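Local coordinates for uncharacterized conserved protein (Sinorhizobium meliloti, PDB 4EZB) that is of unknown function but is probably an oxidoreductase with a Rossmann-type N-terminal domain, at residues A[114-119]-A[141-146]; A[161-166]-A[182-187]. All coordinates share one frame; numbering follows the deposited sequence.

Contact 1: A[114-119]-A[141-146]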
ATOM      1  N   GLU A 114     -27.091 -33.878 -13.327  1.00 65.18           N
ATOM      2  CA  GLU A 114     -27.381 -32.527 -13.797  1.00 64.60           C
ATOM      3  C   GLU A 114     -27.126 -31.471 -12.708  1.00 56.53           C
ATOM      4  O   GLU A 114     -26.980 -30.279 -13.005  1.00 54.71           O
ATOM      5  CB  GLU A 114     -28.804 -32.435 -14.364  1.00 74.57           C
ATOM      6  CG  GLU A 114     -28.865 -32.726 -15.861  1.00 90.30           C
ATOM      7  CD  GLU A 114     -30.157 -33.394 -16.322  1.00102.12           C
ATOM      8  OE1 GLU A 114     -30.807 -34.101 -15.516  1.00105.10           O
ATOM      9  OE2 GLU A 114     -30.515 -33.226 -17.510  1.00107.15           O
ATOM     10  N   ALA A 115     -27.036 -31.918 -11.459  1.00 53.26           N
ATOM     11  CA  ALA A 115     -27.007 -31.000 -10.322  1.00 51.21           C
ATOM     12  C   ALA A 115     -25.698 -30.212 -10.220  1.00 47.61           C
ATOM     13  O   ALA A 115     -24.640 -30.698 -10.599  1.00 48.28           O
ATOM     14  CB  ALA A 115     -27.262 -31.756  -9.035  1.00 50.71           C
ATOM     15  N   VAL A 116     -25.795 -28.993  -9.699  1.00 43.00           N
ATOM     16  CA  VAL A 116     -24.627 -28.162  -9.434  1.00 41.45           C
ATOM     17  C   VAL A 116     -24.468 -27.952  -7.913  1.00 38.43           C
ATOM     18  O   VAL A 116     -25.406 -27.539  -7.248  1.00 39.63           O
ATOM     19  CB  VAL A 116     -24.730 -26.806 -10.174  1.00 41.63           C
ATOM     20  CG1 VAL A 116     -23.478 -25.978  -9.936  1.00 40.91           C
ATOM     21  CG2 VAL A 116     -24.941 -27.011 -11.672  1.00 39.57           C
ATOM     22  N   PHE A 117     -23.303 -28.307  -7.379  1.00 35.38           N
ATOM     23  CA  PHE A 117     -22.909 -28.026  -5.998  1.00 32.76           C
ATOM     24  C   PHE A 117     -22.147 -26.706  -6.039  1.00 30.82           C
ATOM     25  O   PHE A 117     -21.119 -26.611  -6.740  1.00 31.66           O
ATOM     26  CB  PHE A 117     -21.975 -29.147  -5.551  1.00 34.42           C
ATOM     27  CG  PHE A 117     -21.594 -29.110  -4.089  1.00 32.53           C
ATOM     28  CD1 PHE A 117     -22.376 -29.765  -3.136  1.00 31.34           C
ATOM     29  CD2 PHE A 117     -20.424 -28.473  -3.682  1.00 31.18           C
ATOM     30  CE1 PHE A 117     -22.006 -29.772  -1.786  1.00 31.40           C
ATOM     31  CE2 PHE A 117     -20.040 -28.471  -2.348  1.00 29.99           C
ATOM     32  CZ  PHE A 117     -20.838 -29.125  -1.393  1.00 30.41           C
ATOM     33  N   ILE A 118     -22.660 -25.679  -5.358  1.00 28.93           N
ATOM     34  CA  ILE A 118     -21.967 -24.409  -5.282  1.00 28.10           C
ATOM     35  C   ILE A 118     -21.381 -24.266  -3.888  1.00 28.89           C
ATOM     36  O   ILE A 118     -22.094 -24.280  -2.878  1.00 30.90           O
ATOM     37  CB  ILE A 118     -22.878 -23.183  -5.586  1.00 30.16           C
ATOM     38  CG1 ILE A 118     -23.667 -23.356  -6.882  1.00 30.22           C
ATOM     39  CG2 ILE A 118     -22.047 -21.906  -5.660  1.00 31.40           C
ATOM     40  CD1 ILE A 118     -24.583 -22.177  -7.178  1.00 31.70           C
ATOM     41  N   ASP A 119     -20.069 -24.153  -3.818  1.00 29.94           N
ATOM     42  CA  ASP A 119     -19.424 -24.080  -2.526  1.00 31.54           C
ATOM     43  C   ASP A 119     -19.323 -22.625  -2.153  1.00 31.61           C
ATOM     44  O   ASP A 119     -18.601 -21.890  -2.800  1.00 33.37           O
ATOM     45  CB  ASP A 119     -18.037 -24.701  -2.586  1.00 34.87           C
ATOM     46  CG  ASP A 119     -17.407 -24.815  -1.214  1.00 39.29           C
ATOM     47  OD1 ASP A 119     -17.311 -25.975  -0.715  1.00 40.96           O
ATOM     48  OD2 ASP A 119     -17.036 -23.750  -0.629  1.00 37.02           O
ATOM     49  N   SER A 141     -21.899 -31.613 -10.844  1.00 43.66           N
ATOM     50  CA  SER A 141     -20.990 -30.535 -11.220  1.00 43.84           C
ATOM     51  C   SER A 141     -20.659 -29.672 -10.000  1.00 41.14           C
ATOM     52  O   SER A 141     -21.442 -29.607  -9.061  1.00 43.35           O
ATOM     53  CB  SER A 141     -21.653 -29.640 -12.283  1.00 44.47           C
ATOM     54  OG  SER A 141     -21.956 -30.355 -13.470  1.00 45.75           O
ATOM     55  N   PHE A 142     -19.519 -28.992 -10.044  1.00 36.43           N
ATOM     56  CA  PHE A 142     -19.066 -28.133  -8.965  1.00 35.15           C
ATOM     57  C   PHE A 142     -18.935 -26.698  -9.484  1.00 35.05           C
ATOM     58  O   PHE A 142     -18.408 -26.498 -10.558  1.00 35.48           O
ATOM     59  CB  PHE A 142     -17.707 -28.620  -8.438  1.00 36.03           C
ATOM     60  CG  PHE A 142     -17.115 -27.734  -7.349  1.00 34.28           C
ATOM     61  CD1 PHE A 142     -17.455 -27.925  -6.024  1.00 33.52           C
ATOM     62  CD2 PHE A 142     -16.219 -26.714  -7.672  1.00 35.31           C
ATOM     63  CE1 PHE A 142     -16.892 -27.123  -5.020  1.00 35.28           C
ATOM     64  CE2 PHE A 142     -15.664 -25.892  -6.683  1.00 36.85           C
ATOM     65  CZ  PHE A 142     -16.006 -26.096  -5.355  1.00 35.30           C
ATOM     66  N   VAL A 143     -19.452 -25.708  -8.755  1.00 33.79           N
ATOM     67  CA  VAL A 143     -19.181 -24.315  -9.103  1.00 32.62           C
ATOM     68  C   VAL A 143     -18.593 -23.694  -7.843  1.00 32.02           C
ATOM     69  O   VAL A 143     -19.087 -23.901  -6.750  1.00 31.34           O
ATOM     70  CB  VAL A 143     -20.436 -23.532  -9.576  1.00 33.44           C
ATOM     71  CG1 VAL A 143     -20.176 -22.037  -9.592  1.00 31.03           C
ATOM     72  CG2 VAL A 143     -20.873 -23.981 -10.979  1.00 35.70           C
ATOM     73  N   GLU A 144     -17.536 -22.926  -7.982  1.00 31.58           N
ATOM     74  CA  GLU A 144     -16.982 -22.317  -6.785  1.00 33.06           C
ATOM     75  C   GLU A 144     -17.564 -20.927  -6.567  1.00 36.20           C
ATOM     76  O   GLU A 144     -17.518 -20.103  -7.468  1.00 39.13           O
ATOM     77  CB  GLU A 144     -15.466 -22.238  -6.933  1.00 36.26           C
ATOM     78  CG  GLU A 144     -14.852 -21.410  -5.815  1.00 41.30           C
ATOM     79  CD  GLU A 144     -13.913 -20.351  -6.315  1.00 39.53           C
ATOM     80  OE1 GLU A 144     -13.207 -19.780  -5.475  1.00 44.62           O
ATOM     81  OE2 GLU A 144     -13.866 -20.096  -7.528  1.00 37.05           O
ATOM     82  N   GLY A 145     -18.106 -20.655  -5.382  1.00 35.19           N
ATOM     83  CA  GLY A 145     -18.587 -19.305  -5.083  1.00 32.76           C
ATOM     84  C   GLY A 145     -17.832 -18.611  -3.965  1.00 34.91           C
ATOM     85  O   GLY A 145     -17.155 -19.254  -3.131  1.00 32.97           O
ATOM     86  N   ALA A 146     -17.956 -17.290  -3.928  1.00 36.53           N
ATOM     87  CA  ALA A 146     -17.367 -16.506  -2.859  1.00 34.00           C
ATOM     88  C   ALA A 146     -18.297 -15.358  -2.521  1.00 35.53           C
ATOM     89  O   ALA A 146     -18.672 -14.558  -3.386  1.00 38.42           O
ATOM     90  CB  ALA A 146     -15.988 -16.009  -3.253  1.00 30.70           C
TER
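Phe-117 and Phe-142 carry their CB atoms on the same face of the sheet, and CG anti to the backbone N (chi1 -173° and 177°) leans the two rings so that they meet obliquely, Phe-117 CD2 lying 3.8 Å from Phe-142 CD1. The Phe-142 ring reaches on along the neighbouring strand, and its CE1 touches Asp-119 CB at 3.6 Å. Helix 125-136 covers this face through Ile-135 and Ala-132, so bulky rings suit it. On the other face beta-branched residues pack under helix 167-175: Val-116 CG1 presses on Val-143 CG2 at 3.4 Å, a tight fit, with Val-170 against both. Five backbone hydrogen bonds, beginning with Ser-141 N to Ala-115 O (2.9 Å), join the parallel strands of this right-handed beta-alpha-beta crossover. An alanine in place of Phe-142 would probably open a gap beside Phe-117 and Asp-119 CB and deprive Ile-135 of a packing partner. Apolar packing dominates, and the buried carboxylates at the C-terminal end are met from outside: Asp-119 by a salt bridge with Lys-128, which also bonds Gly-145 O, and Glu-144 by the amides of Ala-191 and Ser-192.

Contact 2: A[161-166]-A[182-187]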
ATOM      1  N   LEU A 161     -19.660 -14.078  -6.019  1.00 35.14           N
ATOM      2  CA  LEU A 161     -18.899 -14.401  -7.215  1.00 31.82           C
ATOM      3  C   LEU A 161     -18.867 -15.921  -7.414  1.00 30.93           C
ATOM      4  O   LEU A 161     -18.712 -16.670  -6.445  1.00 32.03           O
ATOM      5  CB  LEU A 161     -17.486 -13.835  -7.105  1.00 32.93           C
ATOM      6  CG  LEU A 161     -17.366 -12.287  -6.947  1.00 37.20           C
ATOM      7  CD1 LEU A 161     -15.916 -11.820  -7.022  1.00 38.83           C
ATOM      8  CD2 LEU A 161     -18.214 -11.518  -7.962  1.00 35.32           C
ATOM      9  N   VAL A 162     -19.010 -16.363  -8.658  1.00 30.53           N
ATOM     10  CA  VAL A 162     -18.923 -17.795  -9.011  1.00 31.48           C
ATOM     11  C   VAL A 162     -17.938 -18.057 -10.168  1.00 33.53           C
ATOM     12  O   VAL A 162     -17.748 -17.215 -11.061  1.00 35.76           O
ATOM     13  CB  VAL A 162     -20.325 -18.412  -9.267  1.00 32.64           C
ATOM     14  CG1 VAL A 162     -21.074 -18.579  -7.954  1.00 32.08           C
ATOM     15  CG2 VAL A 162     -21.157 -17.536 -10.203  1.00 33.62           C
ATOM     16  N   ALA A 163     -17.280 -19.211 -10.141  1.00 32.21           N
ATOM     17  CA  ALA A 163     -16.349 -19.596 -11.196  1.00 32.60           C
ATOM     18  C   ALA A 163     -16.484 -21.094 -11.464  1.00 32.44           C
ATOM     19  O   ALA A 163     -16.591 -21.880 -10.523  1.00 32.26           O
ATOM     20  CB  ALA A 163     -14.925 -19.299 -10.752  1.00 32.56           C
ATOM     21  N   GLY A 164     -16.411 -21.490 -12.731  1.00 32.37           N
ATOM     22  CA  GLY A 164     -16.447 -22.920 -13.090  1.00 34.55           C
ATOM     23  C   GLY A 164     -17.088 -23.104 -14.445  1.00 37.44           C
ATOM     24  O   GLY A 164     -17.644 -22.145 -15.006  1.00 34.34           O
ATOM     25  N   ARG A 165     -16.993 -24.322 -14.986  1.00 39.46           N
ATOM     26  CA  ARG A 165     -17.615 -24.653 -16.264  1.00 42.99           C
ATOM     27  C   ARG A 165     -19.037 -24.066 -16.308  1.00 41.18           C
ATOM     28  O   ARG A 165     -19.368 -23.311 -17.225  1.00 41.81           O
ATOM     29  CB  ARG A 165     -17.633 -26.176 -16.473  1.00 49.35           C
ATOM     30  CG  ARG A 165     -17.292 -26.646 -17.879  1.00 60.16           C
ATOM     31  CD  ARG A 165     -17.778 -28.069 -18.167  1.00 73.56           C
ATOM     32  NE  ARG A 165     -17.234 -29.085 -17.251  1.00 88.05           N
ATOM     33  CZ  ARG A 165     -16.364 -30.043 -17.586  1.00 98.29           C
ATOM     34  NH1 ARG A 165     -15.942 -30.910 -16.666  1.00 95.72           N
ATOM     35  NH2 ARG A 165     -15.910 -30.145 -18.832  1.00103.31           N
ATOM     36  N   ARG A 166     -19.836 -24.337 -15.268  1.00 39.23           N
ATOM     37  CA  ARG A 166     -21.256 -23.947 -15.242  1.00 39.53           C
ATOM     38  C   ARG A 166     -21.602 -22.671 -14.464  1.00 38.03           C
ATOM     39  O   ARG A 166     -22.774 -22.390 -14.207  1.00 40.11           O
ATOM     40  CB  ARG A 166     -22.120 -25.136 -14.800  1.00 40.53           C
ATOM     41  CG  ARG A 166     -21.956 -26.326 -15.751  1.00 42.85           C
ATOM     42  CD  ARG A 166     -22.659 -27.586 -15.263  1.00 44.71           C
ATOM     43  NE  ARG A 166     -24.108 -27.465 -15.350  1.00 47.40           N
ATOM     44  CZ  ARG A 166     -24.980 -28.370 -14.898  1.00 48.74           C
ATOM     45  NH1 ARG A 166     -24.563 -29.503 -14.322  1.00 47.79           N
ATOM     46  NH2 ARG A 166     -26.277 -28.125 -15.011  1.00 46.30           N
ATOM     47  N   GLU A 182     -22.435 -13.032  -9.882  1.00 46.23           N
ATOM     48  CA  GLU A 182     -21.710 -12.840 -11.143  1.00 45.36           C
ATOM     49  C   GLU A 182     -20.633 -13.880 -11.439  1.00 39.63           C
ATOM     50  O   GLU A 182     -19.834 -14.238 -10.585  1.00 37.14           O
ATOM     51  CB  GLU A 182     -21.201 -11.413 -11.341  1.00 49.88           C
ATOM     52  CG  GLU A 182     -20.540 -10.776 -10.148  1.00 55.20           C
ATOM     53  CD  GLU A 182     -20.040  -9.386 -10.481  1.00 67.41           C
ATOM     54  OE1 GLU A 182     -19.218  -9.257 -11.420  1.00 63.50           O
ATOM     55  OE2 GLU A 182     -20.478  -8.424  -9.811  1.00 78.97           O
ATOM     56  N   ALA A 183     -20.668 -14.392 -12.655  1.00 39.22           N
ATOM     57  CA  ALA A 183     -19.680 -15.354 -13.104  1.00 38.66           C
ATOM     58  C   ALA A 183     -18.408 -14.595 -13.435  1.00 36.96           C
ATOM     59  O   ALA A 183     -18.429 -13.633 -14.187  1.00 37.08           O
ATOM     60  CB  ALA A 183     -20.186 -16.126 -14.316  1.00 38.26           C
ATOM     61  N   VAL A 184     -17.290 -15.001 -12.840  1.00 35.91           N
ATOM     62  CA  VAL A 184     -16.059 -14.236 -13.010  1.00 35.82           C
ATOM     63  C   VAL A 184     -14.988 -15.011 -13.770  1.00 40.41           C
ATOM     64  O   VAL A 184     -13.917 -14.465 -14.078  1.00 43.33           O
ATOM     65  CB  VAL A 184     -15.529 -13.703 -11.672  1.00 35.15           C
ATOM     66  CG1 VAL A 184     -16.551 -12.770 -11.050  1.00 34.46           C
ATOM     67  CG2 VAL A 184     -15.241 -14.859 -10.714  1.00 33.73           C
ATOM     68  N   GLY A 185     -15.288 -16.269 -14.094  1.00 39.60           N
ATOM     69  CA  GLY A 185     -14.347 -17.115 -14.821  1.00 39.10           C
ATOM     70  C   GLY A 185     -14.842 -18.538 -14.952  1.00 40.74           C
ATOM     71  O   GLY A 185     -15.799 -18.933 -14.289  1.00 39.93           O
ATOM     72  N   GLU A 186     -14.187 -19.303 -15.816  1.00 40.49           N
ATOM     73  CA  GLU A 186     -14.578 -20.670 -16.080  1.00 43.51           C
ATOM     74  C   GLU A 186     -13.770 -21.634 -15.225  1.00 40.35           C
ATOM     75  O   GLU A 186     -14.033 -22.838 -15.186  1.00 39.29           O
ATOM     76  CB  GLU A 186     -14.430 -20.987 -17.568  1.00 51.47           C
ATOM     77  CG  GLU A 186     -15.348 -20.149 -18.444  1.00 63.39           C
ATOM     78  CD  GLU A 186     -15.089 -20.343 -19.932  1.00 85.11           C
ATOM     79  OE1 GLU A 186     -14.641 -21.446 -20.338  1.00 89.84           O
ATOM     80  OE2 GLU A 186     -15.341 -19.389 -20.706  1.00 94.54           O
ATOM     81  N   THR A 187     -12.824 -21.095 -14.487  1.00 38.57           N
ATOM     82  CA  THR A 187     -11.922 -21.943 -13.723  1.00 41.17           C
ATOM     83  C   THR A 187     -12.268 -21.862 -12.234  1.00 42.09           C
ATOM     84  O   THR A 187     -12.217 -20.771 -11.668  1.00 40.06           O
ATOM     85  CB  THR A 187     -10.449 -21.517 -13.988  1.00 42.04           C
ATOM     86  OG1 THR A 187     -10.210 -21.461 -15.401  1.00 43.40           O
ATOM     87  CG2 THR A 187      -9.489 -22.497 -13.380  1.00 41.02           C
TER
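Three backbone hydrogen bonds tie Val-162 and Gly-164 to the strand of Glu-182. Val-162 N gives its hydrogen to Glu-182 O at 3.0 Å, and Val-162 O receives Val-184 N at 2.9 Å; both bonds are straight, and the second lies nearly along the C=O axis. Beyond Val-184 the pairing slips by a residue, and Gly-164 N bonds Gly-185 O at 3.1 Å. The donors to Glu-182 O and Gly-185 O are both tilted from the carbonyl plane. Gly-164 has a positive phi of 149°, where a CB would jam against the preceding carbonyl O, so glycine suits the turn that leads to Arg-166 at the N-cap of helix 167-175.

Apolar contacts gather about Leu-161. Its CD2 branch lies 3.7 Å from Val-184 CG1, the two side chains crossing at about a right angle, while Leu-194 of helix 190-218 packs on both. CD2 also runs alongside the aliphatic part of Glu-182, 3.3 Å from its CG; the chi1 of 45° places that CG between backbone N and carbonyl carbon, and the extended chain carries the carboxylate past the leucine. Ala-163 CB lies 3.2 Å from Thr-187 O and also touches Gln-190; a longer side chain would have little space beside that carbonyl.

Charged groups lie at the margins. Glu-182 makes a weak, long ion pair with Arg-224 of the second subunit, whose side chain also packs on Val-184.

Strand 180-185, outermost on this side within the chain, completes a beta-alpha-beta crossover from strand 159-163 through helix 167-175, on which Ala-183 packs. Its chemistry accordingly grades from leucine and valine under helix 190-218 to a carboxylate that can face the partner subunit.

How the contacts relate
Contacts 1 and 2 belong to one sheet and meet toward one side of it: strand 141-147 of contact 1 lies antiparallel to strand 159-163 of contact 2, with Ala-146 N 2.7 Å from Leu-161 O in a probable hydrogen bond. Each contact joins the strands of its own beta-alpha-beta unit, and both have helices on each face. Contact 1 is mostly buried and depends on aromatic and branched side chains. Contact 2, at the sheet border, is only partly buried, has fewer backbone bonds and adds glycines and exposed glutamates. Helix 167-175 serves both, and Arg-166, just before it, packs against Val-116 of contact 1.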